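Local coordinates for protein mannose-6-phosphate isomerase (Helicobacter pylori, PDB 2QH5) that probably catalyses, with this N-terminal nucleotidyltransferase domain of a longer protein, the formation of GDP-mannose and diphosphate from GTP and mannose 1-phosphate, at residues Phe44-Ser49 and Gln120-Ala125; Pro27-Lys32 and Thr110-Leu115; Phe217-Asn222 and Glu235-Asp240; Lys6-Ser11 and Ala95-Met100. All coordinates share one frame; numbering follows the deposited sequence. Where two conformers were deposited one is given.

Contact 1: residues Phe44-Ser49 and Gln120-Ala125; sequences FKRNAS and QAYENA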
loop_
_atom_site.group_PDB
_atom_site.type_symbol
_atom_site.label_atom_id
_atom_site.label_comp_id
_atom_site.label_asym_id
_atom_site.label_seq_id
_atom_site.Cartn_x
_atom_site.Cartn_y
_atom_site.Cartn_z
ATOM N N PHE A 44 1.787 -7.270 -9.485
ATOM C CA PHE A 44 2.605 -8.297 -8.857
ATOM C C PHE A 44 3.986 -8.354 -9.496
ATOM O O PHE A 44 5.001 -8.272 -8.801
ATOM C CB PHE A 44 1.939 -9.688 -8.912
ATOM C CG PHE A 44 2.794 -10.769 -8.314
ATOM C CD1 PHE A 44 3.536 -11.618 -9.121
ATOM C CD2 PHE A 44 2.909 -10.892 -6.943
ATOM C CE1 PHE A 44 4.373 -12.584 -8.556
ATOM C CE2 PHE A 44 3.742 -11.861 -6.375
ATOM C CZ PHE A 44 4.468 -12.706 -7.183
ATOM N N LYS A 45 3.995 -8.487 -10.823
ATOM C CA LYS A 45 5.213 -8.684 -11.619
ATOM C C LYS A 45 6.178 -7.514 -11.478
ATOM O O LYS A 45 7.387 -7.711 -11.325
ATOM C CB LYS A 45 4.847 -8.888 -13.099
ATOM C CG LYS A 45 6.011 -9.254 -14.023
ATOM C CD LYS A 45 5.594 -9.205 -15.497
ATOM C CE LYS A 45 6.707 -9.714 -16.416
ATOM N NZ LYS A 45 6.352 -9.577 -17.862
ATOM N N ARG A 46 5.623 -6.304 -11.523
ATOM C CA ARG A 46 6.401 -5.066 -11.463
ATOM C C ARG A 46 7.191 -4.896 -10.166
ATOM O O ARG A 46 8.331 -4.435 -10.204
ATOM C CB ARG A 46 5.497 -3.868 -11.772
ATOM C CG ARG A 46 5.557 -2.699 -10.819
ATOM C CD ARG A 46 4.715 -1.520 -11.315
ATOM N NE ARG A 46 3.491 -1.913 -12.020
ATOM C CZ ARG A 46 2.256 -1.738 -11.555
ATOM N NH1 ARG A 46 2.048 -1.176 -10.367
ATOM N NH2 ARG A 46 1.217 -2.130 -12.284
ATOM N N ASN A 47 6.607 -5.309 -9.036
ATOM C CA ASN A 47 7.279 -5.209 -7.733
ATOM C C ASN A 47 8.066 -6.436 -7.297
ATOM O O ASN A 47 8.947 -6.329 -6.450
ATOM C CB ASN A 47 6.283 -4.852 -6.643
ATOM C CG ASN A 47 5.672 -3.486 -6.841
ATOM O OD1 ASN A 47 6.257 -2.472 -6.462
ATOM N ND2 ASN A 47 4.486 -3.451 -7.431
ATOM N N ALA A 48 7.749 -7.600 -7.858
ATOM C CA ALA A 48 8.370 -8.857 -7.411
ATOM C C ALA A 48 9.876 -8.881 -7.675
ATOM O O ALA A 48 10.646 -9.500 -6.924
ATOM C CB ALA A 48 7.688 -10.055 -8.067
ATOM N N SER A 49 10.270 -8.179 -8.738
ATOM C CA SER A 49 11.651 -8.083 -9.207
ATOM C C SER A 49 12.516 -7.233 -8.276
ATOM O O SER A 49 13.738 -7.415 -8.202
ATOM C CB SER A 49 11.653 -7.443 -10.592
ATOM O OG SER A 49 10.350 -7.463 -11.153
ATOM N N GLN A 120 10.983 1.853 -15.961
ATOM C CA GLN A 120 12.302 2.345 -15.559
ATOM C C GLN A 120 12.174 3.537 -14.613
ATOM O O GLN A 120 12.905 3.637 -13.625
ATOM C CB GLN A 120 13.164 2.696 -16.780
ATOM C CG GLN A 120 14.659 2.816 -16.468
ATOM C CD GLN A 120 15.183 1.653 -15.632
ATOM O OE1 GLN A 120 15.130 0.496 -16.054
ATOM N NE2 GLN A 120 15.686 1.959 -14.439
ATOM N N ALA A 121 11.231 4.424 -14.920
ATOM C CA ALA A 121 10.904 5.556 -14.060
ATOM C C ALA A 121 10.295 5.090 -12.733
ATOM O O ALA A 121 10.447 5.759 -11.699
ATOM C CB ALA A 121 9.957 6.500 -14.777
ATOM N N TYR A 122 9.604 3.947 -12.779
ATOM C CA TYR A 122 9.061 3.304 -11.585
ATOM C C TYR A 122 10.179 2.788 -10.697
ATOM O O TYR A 122 10.182 3.025 -9.492
ATOM C CB TYR A 122 8.138 2.140 -11.958
ATOM C CG TYR A 122 7.504 1.477 -10.752
ATOM C CD1 TYR A 122 6.381 2.033 -10.148
ATOM C CD2 TYR A 122 8.034 0.305 -10.206
ATOM C CE1 TYR A 122 5.802 1.449 -9.041
ATOM C CE2 TYR A 122 7.459 -0.288 -9.093
ATOM C CZ TYR A 122 6.341 0.291 -8.516
ATOM O OH TYR A 122 5.743 -0.279 -7.416
ATOM N N GLU A 123 11.121 2.081 -11.308
ATOM C CA GLU A 123 12.218 1.430 -10.602
ATOM C C GLU A 123 13.137 2.438 -9.915
ATOM O O GLU A 123 13.684 2.157 -8.842
ATOM C CB GLU A 123 13.011 0.593 -11.601
ATOM C CG GLU A 123 13.785 -0.561 -11.014
ATOM C CD GLU A 123 13.914 -1.717 -12.000
ATOM O OE1 GLU A 123 13.111 -1.772 -12.962
ATOM O OE2 GLU A 123 14.806 -2.573 -11.809
ATOM N N ASN A 124 13.298 3.603 -10.551
ATOM C CA ASN A 124 14.109 4.712 -10.029
ATOM C C ASN A 124 13.495 5.317 -8.771
ATOM O O ASN A 124 14.178 5.472 -7.749
ATOM C CB ASN A 124 14.277 5.815 -11.089
ATOM C CG ASN A 124 15.125 5.378 -12.282
ATOM O OD1 ASN A 124 16.071 4.599 -12.146
ATOM N ND2 ASN A 124 14.787 5.894 -13.461
ATOM N N ALA A 125 12.204 5.652 -8.868
ATOM C CA ALA A 125 11.407 6.163 -7.747
ATOM C C ALA A 125 11.402 5.216 -6.544
ATOM O O ALA A 125 11.442 5.665 -5.395
ATOM C CB ALA A 125 9.983 6.460 -8.198
HETATM O O HOH W 1 3.221 -1.267 -7.957
#
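Arg46 lays its aliphatic chain over one face of the Tyr122 ring, while Asn47, the next residue on the same helix, meets that ring at its hydroxyl edge. Followed outward, the arginine points its CB toward the helix of Tyr122, and Arg46 CG comes 3.5 Å from Tyr122 CE2. Arg46 CD then settles almost over the middle of the Tyr122 ring, 3.7 Å from its centroid and 10° off the normal, a clear CH-pi contact. The chain bends at chi3 (35°), carrying the guanidinium away: Arg46 CZ is 5.7 Å from the centroid of the Tyr122 ring, at most a weak cation-pi attraction, and the guanidinium plane stands 78° to the ring. Arg46 NH2 is bonded to His114 O, and NH1 makes a weak bond to a water. That water also accepts from Asn47 ND2 at 2.6 Å and donates to Tyr122 OH at 2.8 Å, so one molecule ties three buried side chains together. Tyr122 OH in turn donates to Asn47 OD1, which lies in the ring plane; the modelled 2.4 Å is very short and its exact value is doubtful. Asn47 ND2 also binds Ser43 O, one turn back. Helices 39-48 and 119-134 thus pack against each other on one face of the central sheet, as in the layered alpha/beta core of GT-A nucleotidyltransferases.

Contact 2: residues Pro27-Lys32 and Thr110-Leu115; sequences PKQFLK and TPSDHL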
loop_
_atom_site.group_PDB
_atom_site.type_symbol
_atom_site.label_atom_id
_atom_site.label_comp_id
_atom_site.label_asym_id
_atom_site.label_seq_id
_atom_site.Cartn_x
_atom_site.Cartn_y
_atom_site.Cartn_z
ATOM N N PRO A 27 -14.204 -8.849 -8.691
ATOM C CA PRO A 27 -13.719 -7.463 -8.672
ATOM C C PRO A 27 -12.834 -7.083 -9.854
ATOM O O PRO A 27 -12.266 -7.954 -10.521
ATOM C CB PRO A 27 -12.909 -7.386 -7.370
ATOM C CG PRO A 27 -13.337 -8.558 -6.579
ATOM C CD PRO A 27 -13.621 -9.622 -7.585
ATOM N N LYS A 28 -12.709 -5.776 -10.067
ATOM C CA LYS A 28 -12.158 -5.207 -11.298
ATOM C C LYS A 28 -10.686 -5.525 -11.585
ATOM O O LYS A 28 -10.311 -5.720 -12.743
ATOM C CB LYS A 28 -12.395 -3.690 -11.333
ATOM C CG LYS A 28 -13.865 -3.278 -11.172
ATOM C CD LYS A 28 -14.104 -1.812 -11.555
ATOM C CE LYS A 28 -14.279 -1.639 -13.067
ATOM N NZ LYS A 28 -14.401 -0.210 -13.482
ATOM N N GLN A 29 -9.863 -5.592 -10.539
ATOM C CA GLN A 29 -8.417 -5.777 -10.705
ATOM C C GLN A 29 -7.991 -7.187 -11.115
ATOM O O GLN A 29 -6.800 -7.445 -11.280
ATOM C CB GLN A 29 -7.654 -5.365 -9.440
ATOM C CG GLN A 29 -7.746 -6.359 -8.284
ATOM C CD GLN A 29 -8.434 -5.783 -7.070
ATOM O OE1 GLN A 29 -7.889 -4.907 -6.399
ATOM N NE2 GLN A 29 -9.627 -6.276 -6.770
ATOM N N PHE A 30 -8.951 -8.094 -11.278
ATOM C CA PHE A 30 -8.634 -9.469 -11.654
ATOM C C PHE A 30 -8.893 -9.783 -13.124
ATOM O O PHE A 30 -8.491 -10.838 -13.616
ATOM C CB PHE A 30 -9.379 -10.453 -10.756
ATOM C CG PHE A 30 -8.873 -10.471 -9.346
ATOM C CD1 PHE A 30 -7.648 -11.061 -9.043
ATOM C CD2 PHE A 30 -9.613 -9.889 -8.327
ATOM C CE1 PHE A 30 -7.169 -11.075 -7.746
ATOM C CE2 PHE A 30 -9.143 -9.898 -7.024
ATOM C CZ PHE A 30 -7.918 -10.495 -6.731
ATOM N N LEU A 31 -9.548 -8.858 -13.819
ATOM C CA LEU A 31 -9.913 -9.052 -15.221
ATOM C C LEU A 31 -8.709 -8.959 -16.146
ATOM O O LEU A 31 -7.989 -7.963 -16.139
ATOM C CB LEU A 31 -10.985 -8.044 -15.631
ATOM C CG LEU A 31 -12.349 -8.267 -14.974
ATOM C CD1 LEU A 31 -13.181 -6.990 -14.991
ATOM C CD2 LEU A 31 -13.090 -9.431 -15.643
ATOM N N LYS A 32 -8.511 -10.001 -16.949
ATOM C CA LYS A 32 -7.305 -10.150 -17.772
ATOM C C LYS A 32 -7.369 -9.357 -19.088
ATOM O O LYS A 32 -6.957 -9.847 -20.148
ATOM C CB LYS A 32 -7.035 -11.634 -18.053
ATOM C CG LYS A 32 -7.292 -12.557 -16.869
ATOM C CD LYS A 32 -6.626 -13.913 -17.044
ATOM C CE LYS A 32 -5.112 -13.807 -16.919
ATOM N NZ LYS A 32 -4.470 -15.087 -16.523
ATOM N N THR A 110 1.925 -1.472 -2.151
ATOM C CA THR A 110 1.510 -1.202 -3.531
ATOM C C THR A 110 0.105 -1.711 -3.812
ATOM O O THR A 110 -0.113 -2.916 -3.819
ATOM C CB THR A 110 2.479 -1.887 -4.549
ATOM O OG1 THR A 110 2.618 -3.289 -4.247
ATOM C CG2 THR A 110 3.852 -1.247 -4.491
ATOM N N PRO A 111 -0.855 -0.800 -4.057
ATOM C CA PRO A 111 -2.190 -1.238 -4.475
ATOM C C PRO A 111 -2.150 -1.974 -5.818
ATOM O O PRO A 111 -1.305 -1.684 -6.656
ATOM C CB PRO A 111 -2.973 0.080 -4.599
ATOM C CG PRO A 111 -2.209 1.065 -3.775
ATOM C CD PRO A 111 -0.772 0.666 -3.947
ATOM N N SER A 112 -3.062 -2.921 -6.012
ATOM C CA SER A 112 -3.014 -3.823 -7.165
ATOM C C SER A 112 -3.712 -3.269 -8.404
ATOM O O SER A 112 -3.422 -3.699 -9.516
ATOM C CB SER A 112 -3.623 -5.176 -6.799
ATOM O OG SER A 112 -4.917 -5.004 -6.253
ATOM N N ASP A 113 -4.624 -2.320 -8.204
ATOM C CA ASP A 113 -5.387 -1.713 -9.304
ATOM C C ASP A 113 -4.656 -0.536 -9.973
ATOM O O ASP A 113 -5.274 0.467 -10.346
ATOM C CB ASP A 113 -6.789 -1.293 -8.829
ATOM C CG ASP A 113 -6.759 -0.419 -7.573
ATOM O OD1 ASP A 113 -7.765 -0.405 -6.833
ATOM O OD2 ASP A 113 -5.739 0.253 -7.316
ATOM N N HIS A 114 -3.340 -0.672 -10.117
ATOM C CA HIS A 114 -2.503 0.369 -10.697
ATOM C C HIS A 114 -1.940 -0.036 -12.046
ATOM O O HIS A 114 -1.475 -1.168 -12.228
ATOM C CB HIS A 114 -1.336 0.708 -9.766
ATOM C CG HIS A 114 -1.688 1.662 -8.666
ATOM N ND1 HIS A 114 -0.858 1.883 -7.587
ATOM C CD2 HIS A 114 -2.777 2.444 -8.472
ATOM C CE1 HIS A 114 -1.416 2.771 -6.784
ATOM N NE2 HIS A 114 -2.582 3.123 -7.295
ATOM N N LEU A 115 -1.974 0.905 -12.983
ATOM C CA LEU A 115 -1.312 0.737 -14.266
ATOM C C LEU A 115 -0.116 1.688 -14.329
ATOM O O LEU A 115 -0.259 2.908 -14.194
ATOM C CB LEU A 115 -2.280 1.008 -15.420
ATOM C CG LEU A 115 -2.231 0.109 -16.663
ATOM C CD1 LEU A 115 -3.131 0.703 -17.747
ATOM C CD2 LEU A 115 -0.811 -0.128 -17.201
#
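Gln29 reaches across to Ser112 and Asp113, and these three residues make the whole contact. The backbones come close here, with Gln29 CA 5.3 Å from Asp113 CA. Gln29 buries the most surface. Gln29 CB lies 4.2 Å from Asp113 CB, a plain aliphatic touch, and Gln29 CG approaches Ser112 OG to 3.7 Å. The chain bends at chi2, and the amide end of Gln29 comes beside Ser112 OG. Gln29 CG also lies 3.9 Å above the plane of the Phe30 ring, toward its rim, and the Gln29 backbone is hydrogen-bonded to Phe40 at the start of helix 39-48.

Ser112 is the residue just past strand 106-111, and its chi1 of 53° puts OG where both Leu10 O and the Gln29 side chain meet it. The firm partner of the hydroxyl is Leu10 O at the end of the neighbouring strand; a weaker bond runs to Ser11 OG. The carbonyl of Ser112 takes a further bond from Ser43 OG, so this small residue links two strand ends to a helix. Asp113, next in the loop after the strand, meets Gln29 through its CB.

Segment 27-32 is a loop with a short 3-10 turn, and it follows residues 13-25, which are not modelled. The sequence leading into it, and its Pro27-Lys28 pair, match the N-terminal signature of nucleotidyltransferases. Packing against the C-terminal ends of two parallel strands is consistent with the edge of a nucleotide-binding site of the GT-A fold.

Contact 3: residues Phe217-Asn222 and Glu235-Asp240; sequences FESLEN and EKSMQD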
loop_
_atom_site.group_PDB
_atom_site.type_symbol
_atom_site.label_atom_id
_atom_site.label_comp_id
_atom_site.label_asym_id
_atom_site.label_seq_id
_atom_site.Cartn_x
_atom_site.Cartn_y
_atom_site.Cartn_z
ATOM N N PHE A 217 -4.327 -9.543 15.488
ATOM C CA PHE A 217 -3.157 -10.354 15.164
ATOM C C PHE A 217 -2.990 -11.564 16.106
ATOM O O PHE A 217 -2.387 -12.571 15.728
ATOM C CB PHE A 217 -1.898 -9.462 15.185
ATOM C CG PHE A 217 -0.636 -10.166 14.778
ATOM C CD1 PHE A 217 0.223 -10.700 15.737
ATOM C CD2 PHE A 217 -0.306 -10.303 13.434
ATOM C CE1 PHE A 217 1.385 -11.369 15.364
ATOM C CE2 PHE A 217 0.860 -10.966 13.054
ATOM C CZ PHE A 217 1.705 -11.498 14.021
ATOM N N GLU A 218 -3.533 -11.470 17.319
ATOM C CA GLU A 218 -3.369 -12.527 18.331
ATOM C C GLU A 218 -4.103 -13.814 17.976
ATOM O O GLU A 218 -3.673 -14.921 18.342
ATOM C CB GLU A 218 -3.811 -12.034 19.717
ATOM C CG GLU A 218 -2.769 -11.189 20.445
ATOM C CD GLU A 218 -1.463 -11.943 20.675
ATOM O OE1 GLU A 218 -0.485 -11.680 19.936
ATOM O OE2 GLU A 218 -1.419 -12.808 21.581
ATOM N N SER A 219 -5.197 -13.654 17.240
ATOM C CA SER A 219 -6.074 -14.750 16.875
ATOM C C SER A 219 -5.836 -15.219 15.443
ATOM O O SER A 219 -6.710 -15.844 14.841
ATOM C CB SER A 219 -7.500 -14.257 16.946
ATOM O OG SER A 219 -7.709 -13.381 15.850
ATOM N N LEU A 220 -4.674 -14.882 14.894
ATOM C CA LEU A 220 -4.308 -15.229 13.523
ATOM C C LEU A 220 -3.996 -16.712 13.463
ATOM O O LEU A 220 -3.472 -17.273 14.423
ATOM C CB LEU A 220 -3.092 -14.395 13.105
ATOM C CG LEU A 220 -2.487 -14.409 11.700
ATOM C CD1 LEU A 220 -2.040 -13.008 11.353
ATOM C CD2 LEU A 220 -1.309 -15.380 11.600
ATOM N N GLU A 221 -4.343 -17.357 12.351
ATOM C CA GLU A 221 -4.060 -18.781 12.170
ATOM C C GLU A 221 -3.588 -19.039 10.748
ATOM O O GLU A 221 -3.912 -18.277 9.848
ATOM C CB GLU A 221 -5.292 -19.647 12.466
ATOM C CG GLU A 221 -6.031 -19.326 13.763
ATOM C CD GLU A 221 -6.921 -20.458 14.235
ATOM O OE1 GLU A 221 -7.700 -20.236 15.185
ATOM O OE2 GLU A 221 -6.841 -21.564 13.658
ATOM N N ASN A 222 -2.840 -20.125 10.560
ATOM C CA ASN A 222 -2.281 -20.491 9.260
ATOM C C ASN A 222 -2.891 -21.720 8.584
ATOM O O ASN A 222 -3.274 -22.685 9.249
ATOM C CB ASN A 222 -0.775 -20.698 9.381
ATOM C CG ASN A 222 -0.051 -19.444 9.779
ATOM O OD1 ASN A 222 0.729 -19.448 10.723
ATOM N ND2 ASN A 222 -0.313 -18.353 9.069
ATOM N N GLU A 235 -13.581 -13.394 11.262
ATOM C CA GLU A 235 -14.529 -12.300 11.101
ATOM C C GLU A 235 -14.776 -11.617 12.442
ATOM O O GLU A 235 -14.993 -10.409 12.504
ATOM C CB GLU A 235 -15.839 -12.830 10.525
ATOM C CG GLU A 235 -16.796 -11.743 10.095
ATOM C CD GLU A 235 -18.058 -12.287 9.469
ATOM O OE1 GLU A 235 -19.045 -11.524 9.376
ATOM O OE2 GLU A 235 -18.065 -13.471 9.072
ATOM N N LYS A 236 -14.716 -12.418 13.505
ATOM C CA LYS A 236 -14.835 -11.976 14.891
ATOM C C LYS A 236 -13.781 -10.927 15.258
ATOM O O LYS A 236 -14.108 -9.873 15.810
ATOM C CB LYS A 236 -14.712 -13.199 15.817
ATOM C CG LYS A 236 -14.763 -12.910 17.321
ATOM C CD LYS A 236 -16.070 -13.389 17.957
ATOM C CE LYS A 236 -17.204 -12.381 17.800
ATOM N NZ LYS A 236 -18.464 -12.858 18.445
ATOM N N SER A 237 -12.522 -11.220 14.941
ATOM C CA SER A 237 -11.399 -10.347 15.280
ATOM C C SER A 237 -11.454 -9.027 14.521
ATOM O O SER A 237 -11.091 -7.975 15.048
ATOM C CB SER A 237 -10.076 -11.047 14.970
ATOM O OG SER A 237 -10.047 -12.345 15.529
ATOM N N MET A 238 -11.917 -9.092 13.282
ATOM C CA MET A 238 -11.917 -7.936 12.415
ATOM C C MET A 238 -13.147 -7.070 12.606
ATOM O O MET A 238 -13.147 -5.916 12.199
ATOM C CB MET A 238 -11.800 -8.374 10.959
ATOM C CG MET A 238 -10.511 -9.111 10.671
ATOM S SD MET A 238 -9.776 -8.606 9.119
ATOM C CE MET A 238 -9.223 -6.957 9.536
ATOM N N GLN A 239 -14.180 -7.634 13.235
ATOM C CA GLN A 239 -15.455 -6.946 13.456
ATOM C C GLN A 239 -15.316 -5.668 14.266
ATOM O O GLN A 239 -15.811 -4.617 13.857
ATOM C CB GLN A 239 -16.456 -7.871 14.150
ATOM C CG GLN A 239 -17.482 -8.490 13.217
ATOM C CD GLN A 239 -18.276 -9.610 13.873
ATOM O OE1 GLN A 239 -17.945 -10.074 14.969
ATOM N NE2 GLN A 239 -19.330 -10.055 13.197
ATOM N N ASP A 240 -14.629 -5.760 15.401
ATOM C CA ASP A 240 -14.524 -4.636 16.327
ATOM C C ASP A 240 -13.524 -3.573 15.870
ATOM O O ASP A 240 -13.388 -2.530 16.512
ATOM C CB ASP A 240 -14.155 -5.127 17.729
ATOM C CG ASP A 240 -12.667 -5.370 17.886
ATOM O OD1 ASP A 240 -12.134 -6.262 17.191
ATOM O OD2 ASP A 240 -12.028 -4.666 18.702
#
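Ser219 and Ser237 bring the two backbones closest, with their CA atoms 7.1 Å apart, one on the turn leading into strand 221-223 and the other in the short helix 235-239. Both residues point CB at the opposite segment, and the hydroxyls close the gap: Ser219 OG and Ser237 OG are hydrogen-bonded at 2.6 Å, and either could be the donor. Little else touches. Ser219 CB comes 3.5 Å from Ser237 OG, and Ser219 OG lies 3.4 Å from Ser237 CB, so the two side chains meet hydroxyl end to hydroxyl end.

Each oxygen has a second partner. Ser219 OG is also bonded to Ala216 O, at the end of helix 207-216; its chi1 of 72° turns the oxygen between backbone N and carbonyl carbon. Ser237 OG is bonded to Ser234 OG, just ahead of its helix. The result is a short polar chain running from one helix end to the start of the next. It spans the base of an antiparallel beta hairpin, strands 221-223 and 230-233, whose pairing includes a backbone bond between Glu221 and Arg232. The arrangement is a hairpin flanked by helices at the periphery of the domain.

Contact 4: residues Lys6-Ser11 and Ala95-Met100; sequences KNILLS and ALSALM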
loop_
_atom_site.group_PDB
_atom_site.type_symbol
_atom_site.label_atom_id
_atom_site.label_comp_id
_atom_site.label_asym_id
_atom_site.label_seq_id
_atom_site.Cartn_x
_atom_site.Cartn_y
_atom_site.Cartn_z
ATOM N N LYS A 6 10.078 -6.266 1.573
ATOM C CA LYS A 6 8.796 -6.909 1.359
ATOM C C LYS A 6 7.869 -6.070 0.502
ATOM O O LYS A 6 7.711 -4.869 0.734
ATOM C CB LYS A 6 8.103 -7.135 2.696
ATOM C CG LYS A 6 8.300 -8.482 3.327
ATOM C CD LYS A 6 7.234 -8.651 4.381
ATOM C CE LYS A 6 7.302 -10.003 5.050
ATOM N NZ LYS A 6 6.266 -10.090 6.110
ATOM N N ASN A 7 7.241 -6.713 -0.476
ATOM C CA ASN A 7 6.154 -6.093 -1.208
ATOM C C ASN A 7 4.846 -6.420 -0.506
ATOM O O ASN A 7 4.521 -7.588 -0.323
ATOM C CB ASN A 7 6.116 -6.584 -2.657
ATOM C CG ASN A 7 4.976 -5.970 -3.456
ATOM O OD1 ASN A 7 4.419 -6.615 -4.344
ATOM N ND2 ASN A 7 4.620 -4.724 -3.141
ATOM N N ILE A 8 4.112 -5.391 -0.088
ATOM C CA ILE A 8 2.771 -5.579 0.454
ATOM C C ILE A 8 1.774 -5.216 -0.627
ATOM O O ILE A 8 1.493 -4.038 -0.863
ATOM C CB ILE A 8 2.500 -4.734 1.702
ATOM C CG1 ILE A 8 3.625 -4.897 2.742
ATOM C CG2 ILE A 8 1.131 -5.084 2.277
ATOM C CD1 ILE A 8 3.827 -6.303 3.251
ATOM N N LEU A 9 1.240 -6.247 -1.271
ATOM C CA LEU A 9 0.384 -6.086 -2.442
ATOM C C LEU A 9 -1.070 -6.047 -1.979
ATOM O O LEU A 9 -1.661 -7.077 -1.673
ATOM C CB LEU A 9 0.634 -7.254 -3.421
ATOM C CG LEU A 9 0.679 -7.032 -4.930
ATOM C CD1 LEU A 9 0.657 -8.383 -5.624
ATOM C CD2 LEU A 9 -0.455 -6.154 -5.450
ATOM N N LEU A 10 -1.639 -4.850 -1.897
ATOM C CA LEU A 10 -2.994 -4.688 -1.389
ATOM C C LEU A 10 -4.040 -4.933 -2.467
ATOM O O LEU A 10 -4.182 -4.123 -3.389
ATOM C CB LEU A 10 -3.189 -3.284 -0.814
ATOM C CG LEU A 10 -2.295 -2.810 0.332
ATOM C CD1 LEU A 10 -2.503 -1.325 0.527
ATOM C CD2 LEU A 10 -2.588 -3.549 1.611
ATOM N N SER A 11 -4.785 -6.032 -2.330
ATOM C CA SER A 11 -5.853 -6.375 -3.270
ATOM C C SER A 11 -7.245 -6.324 -2.640
ATOM O O SER A 11 -8.233 -6.081 -3.330
ATOM C CB SER A 11 -5.602 -7.752 -3.870
ATOM O OG SER A 11 -4.283 -7.831 -4.374
ATOM N N ALA A 95 -1.047 -2.101 8.904
ATOM C CA ALA A 95 -0.598 -2.410 10.268
ATOM C C ALA A 95 -0.463 -3.904 10.528
ATOM O O ALA A 95 0.489 -4.333 11.189
ATOM C CB ALA A 95 -1.508 -1.787 11.291
ATOM N N LEU A 96 -1.399 -4.691 9.999
ATOM C CA LEU A 96 -1.355 -6.151 10.130
ATOM C C LEU A 96 -0.138 -6.727 9.417
ATOM O O LEU A 96 0.614 -7.509 10.007
ATOM C CB LEU A 96 -2.676 -6.804 9.670
ATOM C CG LEU A 96 -3.901 -6.568 10.595
ATOM C CD1 LEU A 96 -5.243 -6.912 9.947
ATOM C CD2 LEU A 96 -3.777 -7.278 11.947
ATOM N N SER A 97 0.069 -6.311 8.170
ATOM C CA SER A 97 1.252 -6.679 7.361
ATOM C C SER A 97 2.589 -6.347 8.018
ATOM O O SER A 97 3.544 -7.122 7.925
ATOM C CB SER A 97 1.205 -5.973 6.009
ATOM O OG SER A 97 -0.056 -6.145 5.392
ATOM N N ALA A 98 2.651 -5.186 8.666
ATOM C CA ALA A 98 3.829 -4.765 9.413
ATOM C C ALA A 98 4.054 -5.642 10.649
ATOM O O ALA A 98 5.191 -5.960 10.985
ATOM C CB ALA A 98 3.701 -3.307 9.809
ATOM N N LEU A 99 2.969 -6.044 11.312
ATOM C CA LEU A 99 3.054 -6.940 12.464
ATOM C C LEU A 99 3.462 -8.360 12.051
ATOM O O LEU A 99 4.029 -9.095 12.850
ATOM C CB LEU A 99 1.740 -6.972 13.257
ATOM C CG LEU A 99 1.232 -5.706 13.977
ATOM C CD1 LEU A 99 -0.190 -5.920 14.418
ATOM C CD2 LEU A 99 2.089 -5.242 15.169
ATOM N N MET A 100 3.179 -8.727 10.799
ATOM C CA MET A 100 3.648 -9.994 10.230
ATOM C C MET A 100 5.084 -9.891 9.718
ATOM O O MET A 100 5.567 -10.796 9.037
ATOM C CB MET A 100 2.743 -10.444 9.074
ATOM C CG MET A 100 1.404 -11.017 9.487
ATOM S SD MET A 100 0.226 -11.195 8.120
ATOM C CE MET A 100 -1.066 -10.183 8.817
#
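Lys6 and Ile8, two residues apart on the same strand, meet helix 90-99 in different ways: one by hydrogen bonding from its ammonium group, the other by packing.

The polar part belongs to Lys6. Its chain is extended beyond CG and runs to the C-terminal end of the helix, where Lys6 NZ donates a weak hydrogen bond of 3.1 Å to Met100 O. Ser97 O is farther from Lys6 NZ, at 4.4 Å. The firmer partner of the ammonium is Ser101 OG, which also bonds Ser97 O, so the serine bridges lysine and helix. Met100 is the first residue to leave helical geometry, though Met100 N still bonds Leu96 O at 2.9 Å. A positive group beside carbonyls at this end of a helix probably gains from the helix dipole.

The nonpolar part is Ile8 against Ser97, whose CA atoms are the nearest across the contact at 7.2 Å. A chi1 of -50° brings both CG2 and the CG1-CD1 branch of Ile8 to the helix. Ile8 CG2 comes 3.5 Å from Ser97 OG, while Ile8 CD1 lies 3.8 Å from Ser97 CB. Both branches of Ile8 thus rest against Ser97. The hydroxyl, buried here, is satisfied within its helix by Ala93 O.

Strand 5-10 lies between parallel strands 53-59 and 106-111, and Ile8 also touches Leu55, Leu107 and Val109 on them. Helix 90-99 lies over this face of the sheet, with Ala98 turned to Phe198 and Leu199 of helix 195-205.

How the contacts relate
Contacts 1 and 4 are buried and pack helices on the two faces of one sheet: Asn7 and Leu9 of strand 5-10 touch Asn47 and Phe44, while Lys6 and Ile8 face helix 90-99. Contact 2 sits at the C-terminal ends of strands 5-10 and 106-111 and joins both: Thr110 bonds Asn7 and packs on Asn47. Contact 3 is peripheral, its centre about 21 Å from the chain's centre against about 8 Å for contact 4, yet Phe217 packs on Leu99 and Met100. The chemistry runs from a ring and a bridging water in contact 1, through a loop edge in contact 2 and isoleucine-on-serine packing with one lysine in contact 4, to paired hydroxyls in contact 3.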